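PDB 6AII: beta-agarase from Persicobacter, which probably hydrolyses beta-1,4 linkages of agarose as a member of glycoside hydrolase family 16, releasing neoagarobiose. Local coordinates for residues Thr42-Lys47 / Val69-Gly74; Glu67-Ser70 / His75-Ile78; Asn133-Ile138 / His311-Asp316; Ile146-Asn151 / Met280-Asn285; Tyr216-Val221 / Val315-Val320. One frame throughout, in Å; residues are numbered along the deposited sequence.

Interaction 1: Thr42-Lys47 / Val69-Gly74; sequences TYIAGK and VSVSNG. With CA (calcium ion), chain B.
Ile44 sits at the second position of the type II beta turn Tyr43-Gly46, and its side chain reaches over to Val69 and Val71 of strand 69-72, which leads toward the calcium site. The turn is closed by a backbone bond from Gly46 N to Tyr43 O of 3.0 Å, which fixes the isoleucine at its corner. Both arms of that side chain are used. CG2, anti to the backbone N (chi1 to CG1 -56°), lies 4.0 Å from Val71 CG2, while the longer arm carries CD1 to 3.7 Å from Val69 CG1. The two valines alternate with Ser70, whose side chain points the other way, so one isoleucine straddles two successive residues on the same face of the strand. The contact is wholly apolar and buried. Farther along, Gly74 gives its carbonyl O to the calcium ion at 2.2 Å, beside Asp5, Asp30, Asn32 and Asp316. Phe35 and Tyr33 of a neighbouring loop also touch Ile44, and its CD1 approaches Met76 on the next strand. Strand 43-44 pairs with 48-49 in one sheet and 69-72 with 75-79 in the other, so the contact links outlying strands of the two sheets.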
# COMPACT_ATOMS: atom_id res chain seq x y z
N THR A 42 4.75 -20.27 1.91
CA THR A 42 4.38 -20.76 0.59
C THR A 42 4.41 -19.57 -0.35
O THR A 42 3.94 -18.51 0.05
CB THR A 42 2.94 -21.31 0.60
OG1 THR A 42 2.73 -22.27 1.64
CG2 THR A 42 2.56 -21.92 -0.72
N TYR A 43 4.97 -19.73 -1.55
CA TYR A 43 4.71 -18.76 -2.64
C TYR A 43 3.43 -19.16 -3.37
O TYR A 43 3.43 -20.10 -4.20
CB TYR A 43 5.86 -18.63 -3.65
CG TYR A 43 7.01 -17.77 -3.17
CD1 TYR A 43 6.94 -16.39 -3.28
CD2 TYR A 43 8.11 -18.31 -2.55
CE1 TYR A 43 7.95 -15.57 -2.80
CE2 TYR A 43 9.13 -17.50 -2.06
CZ TYR A 43 9.06 -16.13 -2.20
OH TYR A 43 10.00 -15.25 -1.76
N ILE A 44 2.35 -18.42 -3.09
CA ILE A 44 1.04 -18.68 -3.68
C ILE A 44 1.16 -18.41 -5.17
O ILE A 44 1.62 -17.36 -5.62
CB ILE A 44 -0.05 -17.84 -3.01
CG1 ILE A 44 -0.11 -18.04 -1.51
CG2 ILE A 44 -1.39 -18.07 -3.65
CD1 ILE A 44 -0.91 -17.03 -0.73
N ALA A 45 0.77 -19.43 -5.95
CA ALA A 45 0.80 -19.41 -7.40
C ALA A 45 2.21 -19.21 -7.93
O ALA A 45 2.38 -18.75 -9.05
CB ALA A 45 -0.13 -18.33 -7.95
N GLY A 46 3.21 -19.48 -7.10
CA GLY A 46 4.57 -19.21 -7.43
C GLY A 46 4.94 -17.72 -7.42
O GLY A 46 6.06 -17.35 -7.79
N LYS A 47 4.04 -16.85 -6.93
CA LYS A 47 4.23 -15.41 -7.06
C LYS A 47 4.17 -14.61 -5.74
O LYS A 47 4.76 -13.54 -5.69
CB LYS A 47 3.15 -14.82 -7.96
CG LYS A 47 3.19 -15.29 -9.40
CD LYS A 47 2.05 -14.75 -10.25
CE LYS A 47 2.12 -15.34 -11.65
NZ LYS A 47 0.94 -14.93 -12.46
N VAL A 69 -3.44 -15.51 5.45
CA VAL A 69 -3.54 -15.19 4.01
C VAL A 69 -4.20 -16.38 3.31
O VAL A 69 -3.76 -17.52 3.45
CB VAL A 69 -2.17 -14.89 3.38
CG1 VAL A 69 -2.26 -14.68 1.86
CG2 VAL A 69 -1.46 -13.69 4.00
N SER A 70 -5.18 -16.11 2.46
CA SER A 70 -5.78 -17.20 1.64
C SER A 70 -6.23 -16.58 0.32
O SER A 70 -6.13 -15.38 0.11
CB SER A 70 -6.93 -17.84 2.37
OG SER A 70 -7.99 -16.92 2.53
N VAL A 71 -6.68 -17.43 -0.57
CA VAL A 71 -7.30 -16.99 -1.83
C VAL A 71 -8.57 -17.78 -2.01
O VAL A 71 -8.56 -19.00 -1.97
CB VAL A 71 -6.38 -17.11 -3.06
CG1 VAL A 71 -7.08 -16.50 -4.27
CG2 VAL A 71 -5.02 -16.46 -2.87
N SER A 72 -9.66 -17.06 -2.19
CA SER A 72 -10.99 -17.70 -2.33
C SER A 72 -11.96 -16.68 -2.90
O SER A 72 -11.79 -15.45 -2.74
CB SER A 72 -11.57 -18.28 -1.05
OG SER A 72 -11.85 -17.26 -0.13
N ASN A 73 -12.99 -17.18 -3.58
CA ASN A 73 -14.13 -16.36 -3.93
C ASN A 73 -13.75 -15.20 -4.87
O ASN A 73 -14.55 -14.23 -4.94
CB ASN A 73 -14.91 -15.92 -2.70
CG ASN A 73 -15.34 -17.09 -1.87
OD1 ASN A 73 -14.84 -17.25 -0.76
ND2 ASN A 73 -16.11 -17.98 -2.46
N GLY A 74 -12.67 -15.33 -5.60
CA GLY A 74 -12.20 -14.36 -6.60
C GLY A 74 -11.20 -13.36 -6.10
O GLY A 74 -10.75 -12.50 -6.90
CA CA B . -10.47 -11.82 -9.00
O HOH W 1 -12.95 -12.10 -9.32

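Interaction 2: Glu67-Ser70 / His75-Ile78; sequences ENVS and HMNI
Ser70 and Asn77 face each other as a hydrogen-bonded antiparallel pair, and three bonds join them. Asn77 N donates a hydrogen bond to Ser70 O at 2.7 Å, nearly straight at 178°, and Ser70 N returns a bond to Asn77 O at 3.0 Å. The third is between side chains: Asn77 ND2 donates to Ser70 OG at 3.0 Å, with the hydroxyl oxygen close to the amide plane. Ser70 OG stands between its own backbone N and carbonyl carbon (chi1 65°), which turns it to the asparagine. One step along, Val69 and Ile78 form the non-hydrogen-bonded pair, their side chains on the opposite face; between the backbones Val69 CA makes a CA-H...O contact of 3.3 Å to Asn77 O.

In the second shell, the same ND2 bonds to Ser72 OG, so two hydroxyls of one strand grip the amide nitrogen. At the other end of the amide, His75 ND1 makes a weak bond to Asn77 OD1 (2.9 Å, bent to 129°), which helps to set which way round the amide lies. A leucine in place of Asn77 would probably leave the hydroxyls of Ser70 and Ser72 without their shared donor and let the His75 ring turn more freely. On the other edge of strand 75-79, Met76 and Ile78 bond through their backbones to Val315 and Met313. Two strands joined through only Asn73 and Gly74, both with positive phi, make a tight beta hairpin at the margin of the antiparallel sheet, its turn delivering Gly74 to the calcium.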
# COMPACT_ATOMS: atom_id res chain seq x y z
N GLU A 67 -1.11 -18.30 8.17
CA GLU A 67 -2.45 -18.80 7.98
C GLU A 67 -3.51 -17.68 7.92
O GLU A 67 -4.70 -17.96 7.88
CB GLU A 67 -2.85 -19.79 9.09
CG GLU A 67 -2.71 -19.24 10.50
CD GLU A 67 -1.38 -19.53 11.18
OE1 GLU A 67 -0.31 -19.44 10.53
OE2 GLU A 67 -1.43 -19.73 12.43
N ASN A 68 -3.07 -16.42 7.93
CA ASN A 68 -3.99 -15.27 7.83
C ASN A 68 -3.96 -14.72 6.39
O ASN A 68 -4.47 -13.62 6.16
CB ASN A 68 -3.65 -14.19 8.85
CG ASN A 68 -4.27 -14.52 10.20
OD1 ASN A 68 -3.94 -15.58 10.79
ND2 ASN A 68 -5.18 -13.69 10.72
N VAL A 69 -3.44 -15.51 5.45
CA VAL A 69 -3.54 -15.19 4.01
C VAL A 69 -4.20 -16.38 3.31
O VAL A 69 -3.76 -17.52 3.45
CB VAL A 69 -2.17 -14.89 3.38
CG1 VAL A 69 -2.26 -14.68 1.86
CG2 VAL A 69 -1.46 -13.69 4.00
N SER A 70 -5.18 -16.11 2.46
CA SER A 70 -5.78 -17.20 1.64
C SER A 70 -6.23 -16.58 0.32
O SER A 70 -6.13 -15.38 0.11
CB SER A 70 -6.93 -17.84 2.37
OG SER A 70 -7.99 -16.92 2.53
N HIS A 75 -10.77 -13.50 -4.83
CA HIS A 75 -9.79 -12.53 -4.29
C HIS A 75 -8.84 -13.19 -3.29
O HIS A 75 -9.19 -14.17 -2.59
CB HIS A 75 -10.52 -11.37 -3.59
CG HIS A 75 -11.73 -11.78 -2.89
ND1 HIS A 75 -11.69 -12.37 -1.61
CD2 HIS A 75 -13.04 -11.73 -3.22
CE1 HIS A 75 -12.95 -12.64 -1.26
NE2 HIS A 75 -13.75 -12.26 -2.19
N MET A 76 -7.68 -12.56 -3.18
CA MET A 76 -6.76 -12.86 -2.08
C MET A 76 -7.39 -12.23 -0.82
O MET A 76 -7.93 -11.10 -0.90
CB MET A 76 -5.38 -12.25 -2.31
CG MET A 76 -4.48 -12.37 -1.13
SD MET A 76 -2.76 -11.92 -1.60
CE MET A 76 -2.19 -13.33 -2.40
N ASN A 77 -7.33 -12.93 0.28
CA ASN A 77 -7.88 -12.51 1.57
C ASN A 77 -6.69 -12.28 2.52
O ASN A 77 -5.87 -13.18 2.72
CB ASN A 77 -8.74 -13.61 2.19
CG ASN A 77 -9.87 -14.02 1.29
OD1 ASN A 77 -10.69 -13.16 1.02
ND2 ASN A 77 -9.90 -15.30 0.89
N ILE A 78 -6.62 -11.09 3.09
CA ILE A 78 -5.60 -10.74 4.09
C ILE A 78 -6.38 -10.48 5.38
O ILE A 78 -7.06 -9.46 5.52
CB ILE A 78 -4.71 -9.60 3.61
CG1 ILE A 78 -4.09 -9.90 2.25
CG2 ILE A 78 -3.62 -9.38 4.65
CD1 ILE A 78 -3.28 -8.77 1.67

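Interaction 3: Asn133-Ile138 / His311-Asp316; sequences NNVWMI and HIMKVD. With CA (calcium ion), chain B.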
# COMPACT_ATOMS: atom_id res chain seq x y z
N ASN A 133 -4.43 -0.76 5.87
CA ASN A 133 -4.54 -1.55 4.67
C ASN A 133 -3.52 -0.95 3.69
O ASN A 133 -3.71 0.17 3.24
CB ASN A 133 -5.95 -1.47 4.10
CG ASN A 133 -7.04 -2.06 4.96
OD1 ASN A 133 -7.68 -3.02 4.45
ND2 ASN A 133 -7.34 -1.46 6.14
N ASN A 134 -2.44 -1.68 3.37
CA ASN A 134 -1.29 -1.09 2.72
C ASN A 134 -0.94 -1.84 1.40
O ASN A 134 -1.00 -3.04 1.35
CB ASN A 134 -0.05 -1.20 3.60
CG ASN A 134 -0.15 -0.43 4.90
OD1 ASN A 134 -0.75 0.65 4.97
ND2 ASN A 134 0.49 -1.01 5.91
N VAL A 135 -0.57 -1.07 0.41
CA VAL A 135 -0.04 -1.54 -0.86
C VAL A 135 1.22 -0.69 -1.13
O VAL A 135 1.13 0.53 -1.25
CB VAL A 135 -1.02 -1.40 -2.03
CG1 VAL A 135 -0.43 -2.03 -3.28
CG2 VAL A 135 -2.36 -2.02 -1.73
N TRP A 136 2.38 -1.33 -1.17
CA TRP A 136 3.60 -0.55 -1.25
C TRP A 136 4.72 -1.39 -1.85
O TRP A 136 4.54 -2.56 -2.05
CB TRP A 136 3.98 0.05 0.10
CG TRP A 136 4.14 -0.92 1.23
CD1 TRP A 136 3.16 -1.66 1.84
CD2 TRP A 136 5.36 -1.23 1.91
NE1 TRP A 136 3.68 -2.40 2.88
CE2 TRP A 136 5.03 -2.15 2.92
CE3 TRP A 136 6.68 -0.81 1.71
CZ2 TRP A 136 5.98 -2.61 3.81
CZ3 TRP A 136 7.62 -1.28 2.59
CH2 TRP A 136 7.27 -2.23 3.57
N MET A 137 5.81 -0.74 -2.15
CA MET A 137 6.90 -1.42 -2.84
C MET A 137 8.22 -1.01 -2.18
O MET A 137 8.37 0.14 -1.77
CB MET A 137 6.90 -1.00 -4.32
CG MET A 137 5.54 -1.22 -4.98
SD MET A 137 5.65 -1.24 -6.80
CE MET A 137 6.11 0.45 -7.07
N ILE A 138 9.19 -1.93 -2.14
CA ILE A 138 10.48 -1.54 -1.51
C ILE A 138 11.62 -2.34 -2.13
O ILE A 138 11.42 -3.47 -2.59
CB ILE A 138 10.48 -1.73 0.02
CG1 ILE A 138 11.73 -1.09 0.64
CG2 ILE A 138 10.32 -3.14 0.43
CD1 ILE A 138 11.50 -0.52 1.99
N HIS A 311 -13.26 -7.74 8.67
CA HIS A 311 -11.89 -7.59 9.14
C HIS A 311 -10.94 -8.30 8.19
O HIS A 311 -10.04 -9.00 8.59
CB HIS A 311 -11.81 -8.08 10.59
CG HIS A 311 -12.41 -7.07 11.51
ND1 HIS A 311 -13.77 -6.84 11.59
CD2 HIS A 311 -11.82 -6.24 12.40
CE1 HIS A 311 -13.96 -5.82 12.42
NE2 HIS A 311 -12.78 -5.45 12.97
N ILE A 312 -11.16 -8.12 6.89
CA ILE A 312 -10.39 -8.76 5.84
C ILE A 312 -10.16 -7.71 4.76
O ILE A 312 -11.14 -7.12 4.24
CB ILE A 312 -11.14 -9.96 5.20
CG1 ILE A 312 -11.61 -10.96 6.27
CG2 ILE A 312 -10.28 -10.61 4.11
CD1 ILE A 312 -12.37 -12.13 5.69
N MET A 313 -8.94 -7.59 4.35
CA MET A 313 -8.56 -6.79 3.19
C MET A 313 -8.55 -7.74 1.99
O MET A 313 -7.86 -8.76 2.02
CB MET A 313 -7.19 -6.17 3.34
CG MET A 313 -6.77 -5.30 2.15
SD MET A 313 -5.04 -4.72 2.37
CE MET A 313 -4.81 -3.85 0.84
N LYS A 314 -9.32 -7.43 0.94
CA LYS A 314 -9.49 -8.36 -0.19
C LYS A 314 -8.78 -7.78 -1.42
O LYS A 314 -8.83 -6.53 -1.63
CB LYS A 314 -10.97 -8.59 -0.51
CG LYS A 314 -11.71 -9.21 0.63
CD LYS A 314 -13.21 -9.39 0.38
CE LYS A 314 -13.87 -9.99 1.59
NZ LYS A 314 -15.34 -10.00 1.41
N VAL A 315 -8.15 -8.63 -2.20
CA VAL A 315 -7.46 -8.16 -3.39
C VAL A 315 -8.07 -8.94 -4.57
O VAL A 315 -7.80 -10.13 -4.73
CB VAL A 315 -5.94 -8.35 -3.32
CG1 VAL A 315 -5.26 -7.75 -4.56
CG2 VAL A 315 -5.34 -7.75 -2.03
N ASP A 316 -8.85 -8.22 -5.39
CA ASP A 316 -9.47 -8.88 -6.57
C ASP A 316 -8.42 -9.19 -7.61
O ASP A 316 -8.48 -10.21 -8.30
CB ASP A 316 -10.55 -7.95 -7.12
CG ASP A 316 -11.36 -8.53 -8.26
OD1 ASP A 316 -11.43 -9.79 -8.37
OD2 ASP A 316 -11.94 -7.71 -9.02
CA CA B . -10.47 -11.82 -9.00
O HOH W 1 -12.95 -12.10 -9.32
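Met313 makes every contact between these segments, reaching from strand 312-315 to Asn133, Asn134 and Val135. The apolar part comes from the far end of its side chain. CG stands anti to the backbone N (chi1 -178°) and the chain stays extended beyond it, which carries CE to 4.0 Å from Val135 CG2, the two side chains crossing at about a right angle. SD lies 3.8 Å from Asn133 CB, as methionine and asparagine slide past each other in opposite directions.

Polar atoms meet the same chain only as packing surfaces: Asn133 OD1 rests 3.4 Å from Met313 CG, and Asn134 O is 3.9 Å from Met313 CE. The amide oxygen has its hydrogen-bond partner elsewhere, in Ala127 N. Replacing Met313 with alanine would probably open a gap beside Val135 and leave the flank of Asn133 less firmly packed.

Metal binding occupies the far end of the segment, where Asp316 chelates calcium through O at 2.6 Å and OD1 at 2.3 Å. The axes of the short segments 133-138 and 312-315, in different sheets of a beta sandwich, approach to 9.0 Å, their directions 36° apart. With no polar bond between the two segments, their contact depends on burial and close van der Waals fit of the methionine, which packs on Ile284 and Ile286 as well.

Interaction 4: Ile146-Asn151 / Met280-Asn285; sequences IDICEN and MKLIIN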
# COMPACT_ATOMS: atom_id res chain seq x y z
N ILE A 146 8.13 2.94 -2.60
CA ILE A 146 7.02 3.69 -3.14
C ILE A 146 5.73 3.22 -2.46
O ILE A 146 5.47 2.06 -2.43
CB ILE A 146 6.96 3.50 -4.67
CG1 ILE A 146 8.19 4.12 -5.34
CG2 ILE A 146 5.65 4.09 -5.23
CD1 ILE A 146 8.38 3.68 -6.79
N ASP A 147 4.94 4.15 -1.95
CA ASP A 147 3.69 3.80 -1.25
C ASP A 147 2.50 4.13 -2.18
O ASP A 147 2.18 5.35 -2.38
CB ASP A 147 3.55 4.61 0.02
CG ASP A 147 4.77 4.40 0.90
OD1 ASP A 147 5.12 3.23 1.13
OD2 ASP A 147 5.42 5.43 1.21
N ILE A 148 1.90 3.01 -2.68
CA ILE A 148 0.79 3.07 -3.57
C ILE A 148 -0.46 3.48 -2.78
O ILE A 148 -1.24 4.30 -3.22
CB ILE A 148 0.64 1.78 -4.35
CG1 ILE A 148 1.89 1.55 -5.22
CG2 ILE A 148 -0.59 1.82 -5.23
CD1 ILE A 148 1.93 0.25 -5.94
N CYS A 149 -0.62 2.88 -1.62
CA CYS A 149 -1.81 3.14 -0.78
C CYS A 149 -1.45 2.83 0.68
O CYS A 149 -1.04 1.71 0.95
CB CYS A 149 -2.95 2.24 -1.20
SG CYS A 149 -4.38 2.21 -0.03
N GLU A 150 -1.60 3.80 1.58
CA GLU A 150 -1.69 3.52 2.99
C GLU A 150 -3.02 4.12 3.43
O GLU A 150 -3.29 5.30 3.21
CB GLU A 150 -0.56 4.08 3.88
CG GLU A 150 0.80 3.68 3.41
CD GLU A 150 1.86 4.28 4.32
OE1 GLU A 150 2.47 5.25 3.85
OE2 GLU A 150 2.00 3.84 5.53
N ASN A 151 -3.87 3.27 3.95
CA ASN A 151 -5.22 3.66 4.32
C ASN A 151 -5.58 2.96 5.61
O ASN A 151 -4.98 1.89 5.89
CB ASN A 151 -6.16 3.26 3.18
CG ASN A 151 -7.63 3.28 3.57
OD1 ASN A 151 -8.09 2.27 4.10
ND2 ASN A 151 -8.21 4.45 3.55
N MET A 280 12.07 -3.18 -7.05
CA MET A 280 11.27 -3.28 -5.86
C MET A 280 10.35 -4.50 -5.89
O MET A 280 9.77 -4.85 -6.94
CB MET A 280 10.44 -2.03 -5.66
CG MET A 280 11.26 -0.79 -5.54
SD MET A 280 10.21 0.65 -5.13
CE MET A 280 11.44 1.93 -5.27
N LYS A 281 10.14 -5.07 -4.69
CA LYS A 281 9.10 -6.10 -4.49
C LYS A 281 7.80 -5.36 -4.11
O LYS A 281 7.91 -4.27 -3.52
CB LYS A 281 9.44 -7.09 -3.39
CG LYS A 281 10.60 -8.02 -3.76
CD LYS A 281 10.94 -8.98 -2.67
CE LYS A 281 12.08 -9.90 -3.10
NZ LYS A 281 12.29 -10.92 -2.05
N LEU A 282 6.67 -5.97 -4.44
CA LEU A 282 5.36 -5.45 -4.03
C LEU A 282 4.99 -6.14 -2.71
O LEU A 282 5.09 -7.36 -2.54
CB LEU A 282 4.36 -5.75 -5.15
CG LEU A 282 2.91 -5.36 -4.86
CD1 LEU A 282 2.76 -3.87 -4.76
CD2 LEU A 282 2.02 -5.93 -5.96
N ILE A 283 4.47 -5.33 -1.76
CA ILE A 283 4.02 -5.79 -0.50
C ILE A 283 2.55 -5.36 -0.35
O ILE A 283 2.23 -4.19 -0.60
CB ILE A 283 4.92 -5.21 0.63
CG1 ILE A 283 6.40 -5.56 0.36
CG2 ILE A 283 4.45 -5.68 2.00
CD1 ILE A 283 7.37 -5.22 1.46
N ILE A 284 1.71 -6.29 0.05
CA ILE A 284 0.31 -5.97 0.42
C ILE A 284 0.08 -6.55 1.82
O ILE A 284 0.32 -7.72 2.07
CB ILE A 284 -0.70 -6.54 -0.56
CG1 ILE A 284 -0.33 -6.12 -1.99
CG2 ILE A 284 -2.09 -6.06 -0.13
CD1 ILE A 284 -1.42 -6.44 -2.99
N ASN A 285 -0.33 -5.69 2.74
CA ASN A 285 -0.46 -6.19 4.09
C ASN A 285 -1.45 -5.35 4.89
O ASN A 285 -1.86 -4.23 4.49
CB ASN A 285 0.88 -6.19 4.86
CG ASN A 285 1.27 -4.81 5.37
OD1 ASN A 285 1.73 -3.98 4.62
ND2 ASN A 285 1.11 -4.54 6.65
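Met280 and Ile146 bury most of the surface here, meeting across strand 132-139, which separates their own strands in the sheet. The methionine chain runs extended beyond CG, and with CG anti to the carbonyl carbon (chi1 -60°) it delivers its sulfur and methyl to the end of the isoleucine. Met280 CE lies 3.8 Å from Ile146 CD1 and a similar 3.9 Å from Ile146 CG1, while Met280 SD stands 3.9 Å from Ile146 CD1. The two side chains cross at about a right angle, so the thioether group lies across the outer arm of the isoleucine. From the intervening strand, Met137 projects to the same side and also touches Met280.

Ile148 and Leu282 repeat the theme more loosely, their CD1 atoms 4.4 Å apart. Leu282 also packs on Ile318 of the opposite sheet, placing this row of side chains in the interior of the sandwich.

At Ile148 the strand breaks its alternation: Ile148 and Cys149 both face Val135, a classic beta bulge. The extra residue lets Glu150 come out on the same face as Asp147 and Glu145, away from the apolar interior. This spacing matches the E-x-D-x-x-E signature of bulge-type family 16 glycosidases, whose relatives carry their catalytic carboxylates on it. The packing of Ile146 and Ile148 is thus the hydrophobic underside of a probable active-site strand in a beta jelly roll.

Interaction 5: Tyr216-Val221 / Val315-Val320; sequences YSTIGV and VDWIRV. With CA (calcium ion), chain B.
Beside the calcium site, the Tyr216 ring packs against Asp316, a ligand of the metal. Tyr216 CE2 comes within 3.7 Å of Asp316 CB, the two side chains cross at about a right angle, and the ring and carboxylate planes are 55° apart. Asp316 CG is anti to the backbone N (chi1 -175°), a setting that directs OD1 to the calcium, while CB, placed by the backbone, meets the ring. A second, looser link runs through water 2, which donates weakly to Asp316 OD1 at 3.0 Å and lies 3.4 Å from Tyr216 OH, also a weak bond. The other carboxylate oxygen, OD2, forms a salt bridge with Arg123, which probably helps hold the group in its metal-binding orientation.

Asp316 and Trp317 both face Arg123 in a classic beta bulge, at the corner where strand 312-325 turns. Arg123 belongs to strand 118-125, which lies between the two strands of this contact in the antiparallel sheet, so their side chains meet across it. Thr218 reaches across with CG2, which lies 3.9 Å from Trp317 CH2 and 4.0 Å from Trp317 CZ2, touching the benzo end of the indole. Trp317 also packs on Arg123 and on Asp5, another calcium ligand.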
# COMPACT_ATOMS: atom_id res chain seq x y z
N TYR A 216 -14.94 -1.98 -3.92
CA TYR A 216 -13.58 -2.09 -4.44
C TYR A 216 -13.08 -0.74 -4.94
O TYR A 216 -13.86 0.08 -5.47
CB TYR A 216 -13.53 -3.11 -5.58
CG TYR A 216 -13.54 -4.53 -5.06
CD1 TYR A 216 -14.71 -5.23 -4.81
CD2 TYR A 216 -12.36 -5.18 -4.75
CE1 TYR A 216 -14.69 -6.54 -4.34
CE2 TYR A 216 -12.33 -6.48 -4.23
CZ TYR A 216 -13.50 -7.16 -4.01
OH TYR A 216 -13.41 -8.44 -3.49
N SER A 217 -11.80 -0.49 -4.75
CA SER A 217 -11.07 0.64 -5.27
C SER A 217 -9.93 0.10 -6.13
O SER A 217 -9.32 -0.91 -5.76
CB SER A 217 -10.49 1.46 -4.15
OG SER A 217 -11.47 1.86 -3.24
N THR A 218 -9.53 0.82 -7.15
CA THR A 218 -8.27 0.58 -7.82
C THR A 218 -7.26 1.67 -7.46
O THR A 218 -7.60 2.85 -7.37
CB THR A 218 -8.36 0.44 -9.35
OG1 THR A 218 -8.82 1.66 -9.95
CG2 THR A 218 -9.26 -0.71 -9.70
N ILE A 219 -6.06 1.30 -7.09
CA ILE A 219 -5.00 2.26 -6.80
C ILE A 219 -3.75 1.78 -7.53
O ILE A 219 -3.36 0.61 -7.44
CB ILE A 219 -4.75 2.42 -5.28
CG1 ILE A 219 -6.06 2.52 -4.55
CG2 ILE A 219 -3.90 3.64 -5.04
CD1 ILE A 219 -6.07 2.06 -3.15
N GLY A 220 -3.15 2.72 -8.24
CA GLY A 220 -1.96 2.38 -8.99
C GLY A 220 -0.96 3.50 -9.11
O GLY A 220 -1.29 4.68 -8.87
N VAL A 221 0.27 3.11 -9.48
CA VAL A 221 1.35 4.11 -9.68
C VAL A 221 2.03 3.82 -11.01
O VAL A 221 2.25 2.66 -11.31
CB VAL A 221 2.35 4.11 -8.53
CG1 VAL A 221 3.16 2.82 -8.46
CG2 VAL A 221 3.31 5.27 -8.60
N VAL A 315 -8.15 -8.63 -2.20
CA VAL A 315 -7.46 -8.16 -3.39
C VAL A 315 -8.07 -8.94 -4.57
O VAL A 315 -7.80 -10.13 -4.73
CB VAL A 315 -5.94 -8.35 -3.32
CG1 VAL A 315 -5.26 -7.75 -4.56
CG2 VAL A 315 -5.34 -7.75 -2.03
N ASP A 316 -8.85 -8.22 -5.39
CA ASP A 316 -9.47 -8.88 -6.57
C ASP A 316 -8.42 -9.19 -7.61
O ASP A 316 -8.48 -10.21 -8.30
CB ASP A 316 -10.55 -7.95 -7.12
CG ASP A 316 -11.36 -8.53 -8.26
OD1 ASP A 316 -11.43 -9.79 -8.37
OD2 ASP A 316 -11.94 -7.71 -9.02
N TRP A 317 -7.49 -8.27 -7.81
CA TRP A 317 -6.43 -8.50 -8.78
C TRP A 317 -5.27 -7.52 -8.54
O TRP A 317 -5.44 -6.44 -7.93
CB TRP A 317 -6.93 -8.38 -10.25
CG TRP A 317 -7.75 -7.21 -10.69
CD1 TRP A 317 -9.08 -7.27 -10.92
CD2 TRP A 317 -7.35 -5.88 -11.02
NE1 TRP A 317 -9.55 -6.11 -11.46
CE2 TRP A 317 -8.51 -5.23 -11.53
CE3 TRP A 317 -6.12 -5.18 -10.98
CZ2 TRP A 317 -8.48 -3.92 -11.96
CZ3 TRP A 317 -6.11 -3.85 -11.37
CH2 TRP A 317 -7.27 -3.24 -11.87
N ILE A 318 -4.11 -7.90 -9.03
CA ILE A 318 -2.94 -7.09 -9.14
C ILE A 318 -2.53 -7.16 -10.61
O ILE A 318 -2.43 -8.29 -11.13
CB ILE A 318 -1.78 -7.58 -8.25
CG1 ILE A 318 -2.17 -7.59 -6.78
CG2 ILE A 318 -0.52 -6.81 -8.52
CD1 ILE A 318 -1.25 -8.42 -5.92
N ARG A 319 -2.20 -6.02 -11.21
CA ARG A 319 -1.69 -6.06 -12.63
C ARG A 319 -0.53 -5.10 -12.75
O ARG A 319 -0.50 -4.01 -12.16
CB ARG A 319 -2.80 -5.78 -13.64
CG ARG A 319 -3.36 -4.36 -13.60
CD ARG A 319 -4.55 -4.23 -14.52
NE ARG A 319 -4.99 -2.86 -14.65
CZ ARG A 319 -5.69 -2.33 -15.63
NH1 ARG A 319 -5.95 -3.06 -16.73
NH2 ARG A 319 -6.20 -1.11 -15.48
N VAL A 320 0.46 -5.54 -13.52
CA VAL A 320 1.67 -4.82 -13.77
C VAL A 320 1.94 -4.76 -15.28
O VAL A 320 1.79 -5.81 -15.92
CB VAL A 320 2.86 -5.45 -13.04
CG1 VAL A 320 4.14 -4.77 -13.40
CG2 VAL A 320 2.64 -5.37 -11.51
CA CA B . -10.47 -11.82 -9.00
O HOH W 2 -13.22 -10.61 -6.12
O HOH W 1 -12.95 -12.10 -9.32

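Overall arrangement
From the N terminus, interaction 1 closes the first loop, joining 42-47 to 69-74; interaction 2 begins on that same strand and turns it back through a short hairpin. Both lie ahead of the three long closures. Interaction 3 spans residues 133 to 316, and interaction 4 is nested within its loop, linking 146-151 to 280-285 in one sheet. Interaction 5 crosses interaction 4, since 216-221 falls between the latter's segments, and it ends on the stretch that also ends interaction 3. Strand 75-79 of the hairpin is the neighbour of strand 312-325, which interactions 3 and 5 both use. The calcium unites interactions 1, 3 and 5, while interactions 1 and 3 each join the two sheets.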